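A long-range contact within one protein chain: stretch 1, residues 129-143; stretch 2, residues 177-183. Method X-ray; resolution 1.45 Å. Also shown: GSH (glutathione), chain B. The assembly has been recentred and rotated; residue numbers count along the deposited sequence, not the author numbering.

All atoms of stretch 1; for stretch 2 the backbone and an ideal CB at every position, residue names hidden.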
ATOM      1  N   VAL A 129     -15.772  -9.574  -9.336  1.00 15.91           N
ATOM      2  CA  VAL A 129     -15.791  -8.335  -8.557  1.00 15.45           C
ATOM      3  C   VAL A 129     -16.982  -8.233  -7.594  1.00 16.60           C
ATOM      4  O   VAL A 129     -18.144  -8.365  -8.007  1.00 18.41           O
ATOM      5  CB  VAL A 129     -15.832  -7.124  -9.509  1.00 16.35           C
ATOM      6  CG1 VAL A 129     -15.678  -5.860  -8.698  1.00 18.59           C
ATOM      7  CG2 VAL A 129     -14.773  -7.246 -10.590  1.00 16.62           C
ATOM      8  N   GLY A 130     -16.665  -7.995  -6.314  1.00 17.72           N
ATOM      9  CA  GLY A 130     -17.659  -7.818  -5.253  1.00 18.10           C
ATOM     10  C   GLY A 130     -18.366  -6.465  -5.383  1.00 20.53           C
ATOM     11  O   GLY A 130     -18.067  -5.647  -6.288  1.00 22.48           O
ATOM     12  N   GLY A 131     -19.241  -6.199  -4.440  1.00 22.05           N
ATOM     13  CA  GLY A 131     -20.071  -5.015  -4.450  1.00 25.39           C
ATOM     14  C   GLY A 131     -19.653  -3.917  -3.488  1.00 24.04           C
ATOM     15  O   GLY A 131     -20.269  -2.848  -3.464  1.00 28.32           O
ATOM     16  N   ASP A 132     -18.630  -4.161  -2.681  1.00 23.17           N
ATOM     17  CA  ASP A 132     -18.184  -3.178  -1.709  1.00 24.43           C
ATOM     18  C   ASP A 132     -17.255  -2.217  -2.449  1.00 24.49           C
ATOM     19  O   ASP A 132     -16.724  -2.558  -3.511  1.00 21.10           O
ATOM     20  CB  ASP A 132     -17.438  -3.845  -0.550  1.00 24.00           C
ATOM     21  CG  ASP A 132     -16.277  -4.660  -1.021  1.00 27.75           C
ATOM     22  OD1 ASP A 132     -16.543  -5.756  -1.530  1.00 28.93           O
ATOM     23  OD2 ASP A 132     -15.129  -4.192  -0.993  1.00 28.79           O
ATOM     24  N   ALA A 133     -17.032  -1.051  -1.866  1.00 26.49           N
ATOM     25  CA  ALA A 133     -16.305   0.005  -2.579  1.00 25.82           C
ATOM     26  C   ALA A 133     -14.860  -0.391  -2.902  1.00 24.89           C
ATOM     27  O   ALA A 133     -14.343  -0.073  -3.992  1.00 23.11           O
ATOM     28  CB  ALA A 133     -16.344   1.292  -1.784  1.00 30.32           C
ATOM     29  N   LEU A 134     -14.185  -1.089  -1.993  1.00 22.46           N
ATOM     30  CA  LEU A 134     -12.768  -1.450  -2.248  1.00 22.25           C
ATOM     31  C   LEU A 134     -12.727  -2.419  -3.410  1.00 22.06           C
ATOM     32  O   LEU A 134     -11.914  -2.293  -4.312  1.00 19.66           O
ATOM     33  CB  LEU A 134     -12.081  -2.113  -1.004  1.00 25.68           C
ATOM     34  CG  LEU A 134     -10.784  -2.918  -1.300  1.00 23.97           C
ATOM     35  CD1 LEU A 134      -9.751  -1.954  -1.820  1.00 31.07           C
ATOM     36  CD2 LEU A 134     -10.209  -3.655  -0.102  1.00 27.10           C
ATOM     37  N   SER A 135     -13.608  -3.436  -3.389  1.00 19.16           N
ATOM     38  CA  SER A 135     -13.564  -4.424  -4.433  1.00 18.03           C
ATOM     39  C   SER A 135     -13.815  -3.753  -5.783  1.00 17.21           C
ATOM     40  O   SER A 135     -13.236  -4.139  -6.777  1.00 15.78           O
ATOM     41  CB  SER A 135     -14.647  -5.451  -4.208  1.00 20.30           C
ATOM     42  OG  SER A 135     -14.337  -6.212  -3.059  1.00 21.22           O
ATOM     43  N   GLN A 136     -14.731  -2.803  -5.803  1.00 19.35           N
ATOM     44  CA  GLN A 136     -15.084  -2.186  -7.101  1.00 18.71           C
ATOM     45  C   GLN A 136     -13.953  -1.339  -7.608  1.00 19.80           C
ATOM     46  O   GLN A 136     -13.715  -1.365  -8.775  1.00 18.99           O
ATOM     47  CB  GLN A 136     -16.363  -1.362  -6.993  1.00 19.62           C
ATOM     48  CG  GLN A 136     -17.569  -2.178  -6.603  1.00 24.42           C
ATOM     49  CD  GLN A 136     -18.358  -2.689  -7.759  1.00 25.76           C
ATOM     50  OE1 GLN A 136     -17.785  -3.127  -8.778  1.00 29.55           O
ATOM     51  NE2 GLN A 136     -19.706  -2.692  -7.604  1.00 27.67           N
ATOM     52  N   ARG A 137     -13.207  -0.707  -6.709  1.00 19.10           N
ATOM     53  CA  ARG A 137     -11.999   0.058  -7.102  1.00 18.56           C
ATOM     54  C   ARG A 137     -10.929  -0.857  -7.651  1.00 19.25           C
ATOM     55  O   ARG A 137     -10.284  -0.551  -8.652  1.00 20.19           O
ATOM     56  CB  ARG A 137     -11.443   0.812  -5.917  1.00 20.38           C
ATOM     57  CG  ARG A 137     -12.221   2.084  -5.622  1.00 22.89           C
ATOM     58  CD  ARG A 137     -11.742   2.826  -4.362  1.00 28.68           C
ATOM     59  NE  ARG A 137     -10.324   3.138  -4.442  1.00 29.65           N
ATOM     60  CZ  ARG A 137      -9.594   3.683  -3.468  1.00 32.79           C
ATOM     61  NH1 ARG A 137     -10.131   3.988  -2.286  1.00 39.63           N
ATOM     62  NH2 ARG A 137      -8.307   3.911  -3.684  1.00 36.58           N
ATOM     63  N   LEU A 138     -10.736  -2.014  -6.988  1.00 17.35           N
ATOM     64  CA  LEU A 138      -9.759  -2.982  -7.450  1.00 17.76           C
ATOM     65  C   LEU A 138     -10.104  -3.523  -8.814  1.00 16.58           C
ATOM     66  O   LEU A 138      -9.259  -3.728  -9.677  1.00 16.98           O
ATOM     67  CB  LEU A 138      -9.677  -4.182  -6.462  1.00 18.11           C
ATOM     68  CG  LEU A 138      -8.963  -3.866  -5.187  1.00 20.82           C
ATOM     69  CD1 LEU A 138      -9.082  -5.027  -4.232  1.00 19.59           C
ATOM     70  CD2 LEU A 138      -7.501  -3.586  -5.401  1.00 23.39           C
ATOM     71  N   GLY A 139     -11.378  -3.831  -9.001  1.00 16.24           N
ATOM     72  CA  GLY A 139     -11.762  -4.437 -10.229  1.00 16.76           C
ATOM     73  C   GLY A 139     -11.560  -3.495 -11.411  1.00 17.66           C
ATOM     74  O   GLY A 139     -11.062  -3.944 -12.418  1.00 17.60           O
ATOM     75  N   LYS A 140     -11.957  -2.230 -11.249  1.00 17.21           N
ATOM     76  CA  LYS A 140     -11.730  -1.222 -12.328  1.00 18.74           C
ATOM     77  C   LYS A 140     -10.244  -1.104 -12.658  1.00 19.12           C
ATOM     78  O   LYS A 140      -9.851  -1.126 -13.847  1.00 19.78           O
ATOM     79  CB  LYS A 140     -12.339   0.130 -11.899  1.00 20.45           C
ATOM     80  CG  LYS A 140     -11.979   1.331 -12.776  1.00 22.83           C
ATOM     81  CD  LYS A 140     -12.535   1.188 -14.170  1.00 23.88           C
ATOM     82  CE  LYS A 140     -12.520   2.554 -14.847  1.00 25.80           C
ATOM     83  NZ  LYS A 140     -12.493   2.594 -16.347  1.00 24.84           N
ATOM     84  N   ALA A 141      -9.416  -0.978 -11.615  1.00 17.10           N
ATOM     85  CA  ALA A 141      -7.996  -0.828 -11.822  1.00 17.18           C
ATOM     86  C   ALA A 141      -7.388  -2.049 -12.495  1.00 16.99           C
ATOM     87  O   ALA A 141      -6.543  -1.927 -13.362  1.00 19.64           O
ATOM     88  CB  ALA A 141      -7.316  -0.495 -10.511  1.00 18.33           C
ATOM     89  N   PHE A 142      -7.816  -3.266 -12.060  1.00 17.08           N
ATOM     90  CA  PHE A 142      -7.359  -4.469 -12.730  1.00 15.97           C
ATOM     91  C   PHE A 142      -7.743  -4.468 -14.230  1.00 17.39           C
ATOM     92  O   PHE A 142      -6.935  -4.753 -15.117  1.00 17.90           O
ATOM     93  CB  PHE A 142      -7.906  -5.716 -11.998  1.00 16.05           C
ATOM     94  CG  PHE A 142      -7.430  -7.000 -12.591  1.00 14.75           C
ATOM     95  CD1 PHE A 142      -7.948  -7.480 -13.787  1.00 16.18           C
ATOM     96  CD2 PHE A 142      -6.439  -7.730 -11.967  1.00 16.07           C
ATOM     97  CE1 PHE A 142      -7.459  -8.633 -14.358  1.00 16.12           C
ATOM     98  CE2 PHE A 142      -5.959  -8.886 -12.537  1.00 15.19           C
ATOM     99  CZ  PHE A 142      -6.480  -9.373 -13.706  1.00 18.14           C
ATOM    100  N   ALA A 143      -9.010  -4.218 -14.480  1.00 17.55           N
ATOM    101  CA  ALA A 143      -9.562  -4.299 -15.802  1.00 19.55           C
ATOM    102  C   ALA A 143      -8.884  -3.276 -16.721  1.00 19.93           C
ATOM    103  O   ALA A 143      -8.560  -3.595 -17.856  1.00 20.33           O
ATOM    104  CB  ALA A 143     -11.037  -4.045 -15.732  1.00 20.57           C
ATOM    105  N   UNK A 177      -8.699 -17.241 -12.405  1.00 19.10           N
ATOM    106  CA  UNK A 177      -9.660 -16.332 -11.806  1.00 17.12           C
ATOM    107  C   UNK A 177      -8.930 -15.249 -11.025  1.00 16.28           C
ATOM    108  O   UNK A 177      -8.060 -15.556 -10.229  1.00 19.16           O
ATOM    109  CB  UNK A 177     -10.632 -17.090 -10.899  1.00 17.12           C
ATOM    110  N   UNK A 178      -9.304 -13.998 -11.241  1.00 15.73           N
ATOM    111  CA  UNK A 178      -8.795 -12.877 -10.471  1.00 15.32           C
ATOM    112  C   UNK A 178      -9.879 -12.388  -9.555  1.00 16.46           C
ATOM    113  O   UNK A 178     -10.970 -12.133 -10.027  1.00 16.31           O
ATOM    114  CB  UNK A 178      -8.300 -11.750 -11.379  1.00 15.32           C
ATOM    115  N   UNK A 179      -9.616 -12.315  -8.256  1.00 16.37           N
ATOM    116  CA  UNK A 179     -10.580 -11.885  -7.293  1.00 15.48           C
ATOM    117  C   UNK A 179     -10.385 -10.447  -6.877  1.00 17.09           C
ATOM    118  O   UNK A 179      -9.316 -10.075  -6.397  1.00 17.55           O
ATOM    119  CB  UNK A 179     -10.528 -12.797  -6.066  1.00 15.48           C
ATOM    120  N   UNK A 180     -11.430  -9.644  -7.023  1.00 15.15           N
ATOM    121  CA  UNK A 180     -11.537  -8.373  -6.336  1.00 14.93           C
ATOM    122  C   UNK A 180     -12.792  -8.480  -5.513  1.00 16.55           C
ATOM    123  O   UNK A 180     -13.864  -8.070  -5.941  1.00 18.06           O
ATOM    124  CB  UNK A 180     -11.571  -7.181  -7.295  1.00 14.93           C
ATOM    125  N   UNK A 181     -12.664  -9.129  -4.349  1.00 16.64           N
ATOM    126  CA  UNK A 181     -13.793  -9.638  -3.609  1.00 19.65           C
ATOM    127  C   UNK A 181     -13.389  -9.667  -2.151  1.00 19.34           C
ATOM    128  O   UNK A 181     -12.221  -9.962  -1.813  1.00 19.27           O
ATOM    129  CB  UNK A 181     -14.225 -11.019  -4.107  1.00 19.65           C
ATOM    130  N   UNK A 182     -14.350  -9.370  -1.269  1.00 20.14           N
ATOM    131  CA  UNK A 182     -14.102  -9.393   0.154  1.00 22.75           C
ATOM    132  C   UNK A 182     -13.734 -10.826   0.596  1.00 22.42           C
ATOM    133  O   UNK A 182     -14.143 -11.819  -0.028  1.00 21.06           O
ATOM    134  CB  UNK A 182     -15.326  -8.880   0.915  1.00 22.75           C
ATOM    135  N   UNK A 183     -12.965 -10.927   1.668  1.00 21.63           N
ATOM    136  CA  UNK A 183     -12.349 -12.185   2.048  1.00 23.13           C
ATOM    137  C   UNK A 183     -13.394 -13.261   2.373  1.00 22.67           C
ATOM    138  O   UNK A 183     -13.191 -14.415   2.002  1.00 24.61           O
ATOM    139  CB  UNK A 183     -11.427 -11.968   3.250  1.00 23.13           C
TER
HETATM  140  N1  GSH B 401      -8.073   8.344  -4.335  1.00 38.10           N
HETATM  141  CA1 GSH B 401      -8.914   7.339  -3.721  1.00 37.78           C
HETATM  142  C1  GSH B 401     -10.181   7.094  -4.514  1.00 36.28           C
HETATM  143  O11 GSH B 401     -10.124   6.778  -5.733  1.00 39.60           O
HETATM  144  O12 GSH B 401     -11.280   7.169  -3.914  1.00 45.47           O
HETATM  145  CB1 GSH B 401      -9.267   7.742  -2.283  1.00 36.77           C
HETATM  146  CG1 GSH B 401      -8.048   8.003  -1.399  1.00 35.67           C
HETATM  147  CD1 GSH B 401      -7.247   6.751  -1.211  1.00 36.57           C
HETATM  148  OE1 GSH B 401      -7.533   5.756  -1.863  1.00 34.84           O
HETATM  149  N2  GSH B 401      -6.257   6.845  -0.295  1.00 39.56           N
HETATM  150  CA2 GSH B 401      -5.332   5.768   0.084  1.00 40.65           C
HETATM  151  C2  GSH B 401      -5.671   5.281   1.460  1.00 44.59           C
HETATM  152  O2  GSH B 401      -6.890   5.381   1.636  1.00 47.15           O
HETATM  153  CB2 GSH B 401      -3.905   6.274  -0.003  1.00 43.88           C
HETATM  154  SG2 GSH B 401      -3.804   7.631  -1.160  1.00 47.24           S
HETATM  155  N3  GSH B 401      -4.796   4.795   2.418  1.00 38.98           N
HETATM  156  CA3 GSH B 401      -3.346   4.438   2.360  1.00 40.09           C
HETATM  157  C3  GSH B 401      -2.462   4.937   3.507  1.00 42.73           C
HETATM  158  O31 GSH B 401      -1.447   4.265   3.879  1.00 36.61           O
HETATM  159  O32 GSH B 401      -2.763   6.011   4.065  1.00 36.41           O

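Position 177 lies on an extended backbone, phi/psi -121/132, and its ideal CB has nothing of stretch 1 within 5.5 Å. Stretch 1 therefore sets no rule here; a strand-favouring residue of almost any size would do. The deposited residue is V177, a common choice for extended backbone, and it makes no contact with stretch 1.

At position 178 the CA-to-CB bond points toward the helix, and the ideal CB already stands 3.8 Å from F142 CZ. The t rotamer of F142 sends its ring out to meet the strand, offering an aromatic face rather than a pocket. A small apolar group suits that surface; anything longer would have to grow past the ring. The residue is A178. Its CB sits 4.2 Å from the centroid of the F142 ring, 28° off the ring normal, a CH-pi contact over the face.

Position 179 alternates, its CA-to-CB bond pointing away and its ideal CB clear of stretch 1. The choice belongs to whatever lies beyond, and many side chains are compatible with this view. It is L179.

Position 180 is the tightest of the seven. The strand pairs in parallel with V129, their CA atoms 4.8 Å apart, and both side chains lie on the face of the sheet that the helix covers. The ideal CB is 3.5 Å from S135 O, 3.6 Å from L138 CB and 3.8 Å from G139 N, so one methyl group fills the space between strand and helix. Alanine or glycine would fit, and alanine gains the packing. Alanine it is: A180 CB meets L138 CB at 3.8 Å and lies 4.4 Å from V129 CG1. G139 has no side chain, and a CB there would clash with V129 CG2 (2.9 Å), so the glycine lets the helix lie close to V129. The backbone contributes whatever the side chain: G130 N donates to A180 O at 2.8 Å, nearly straight at 167°, and V129 CA adds a CA-H...O contact to A180 O at 3.3 Å.

At position 181 the CB points sideways, 4.5 Å from G130 N, and there is room for a longer chain to turn along the loop. G130 has no side chain to obstruct it, so a flexible apolar group would suit, though others could. The residue is L181, chi1 t and chi2 p, whose end comes nearer: L181 CD1 reaches 3.5 Å from G130 CA. An ideal CB on G130 would stand 3.0 Å from L181 CD1, a tight fit.

Position 182 has its ideal CB 4.1 Å from D132 OD1, beside which a neutral polar or positively charged group would look natural. Yet phi/psi of -63/153, before helical angles at 183 (-62/-37), is the usual N-cap setting, suiting aspartate, asparagine, serine or threonine. The residue is D182, its OD1 3.9 Å from D132 OD1, like charges close together. Its side chain caps a backbone N just past the stretch. D132 plays the same part in its own helix, accepting from S135 N through OD2 at 2.9 Å.

Position 183 is out of reach and unconstrained here; it is V183.

Stretch 2 177-183: VALALDV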
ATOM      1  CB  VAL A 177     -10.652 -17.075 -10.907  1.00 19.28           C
ATOM      2  CG1 VAL A 177     -11.614 -16.111 -10.232  1.00 20.61           C
ATOM      3  CG2 VAL A 177     -11.367 -18.074 -11.755  1.00 20.33           C
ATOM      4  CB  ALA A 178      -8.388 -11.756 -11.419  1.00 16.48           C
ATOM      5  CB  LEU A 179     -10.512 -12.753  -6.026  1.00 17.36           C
ATOM      6  CG  LEU A 179     -10.711 -14.256  -6.256  1.00 19.42           C
ATOM      7  CD1 LEU A 179     -10.728 -15.057  -4.948  1.00 24.49           C
ATOM      8  CD2 LEU A 179     -12.028 -14.517  -6.990  1.00 22.86           C
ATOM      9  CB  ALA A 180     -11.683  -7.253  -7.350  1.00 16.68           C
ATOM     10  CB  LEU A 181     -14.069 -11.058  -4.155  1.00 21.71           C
ATOM     11  CG  LEU A 181     -15.348 -11.776  -3.755  1.00 20.87           C
ATOM     12  CD1 LEU A 181     -16.555 -10.905  -4.031  1.00 21.76           C
ATOM     13  CD2 LEU A 181     -15.401 -13.135  -4.431  1.00 22.21           C
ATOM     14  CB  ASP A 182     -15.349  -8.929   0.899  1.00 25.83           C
ATOM     15  CG  ASP A 182     -16.582  -9.749   0.523  1.00 27.55           C
ATOM     16  OD1 ASP A 182     -17.153  -9.533  -0.589  1.00 29.01           O
ATOM     17  OD2 ASP A 182     -16.928 -10.671   1.273  1.00 30.13           O
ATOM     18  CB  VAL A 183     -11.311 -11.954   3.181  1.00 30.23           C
ATOM     19  CG1 VAL A 183     -11.968 -11.545   4.485  1.00 27.14           C
ATOM     20  CG2 VAL A 183     -10.404 -13.157   3.358  1.00 29.08           C
TER
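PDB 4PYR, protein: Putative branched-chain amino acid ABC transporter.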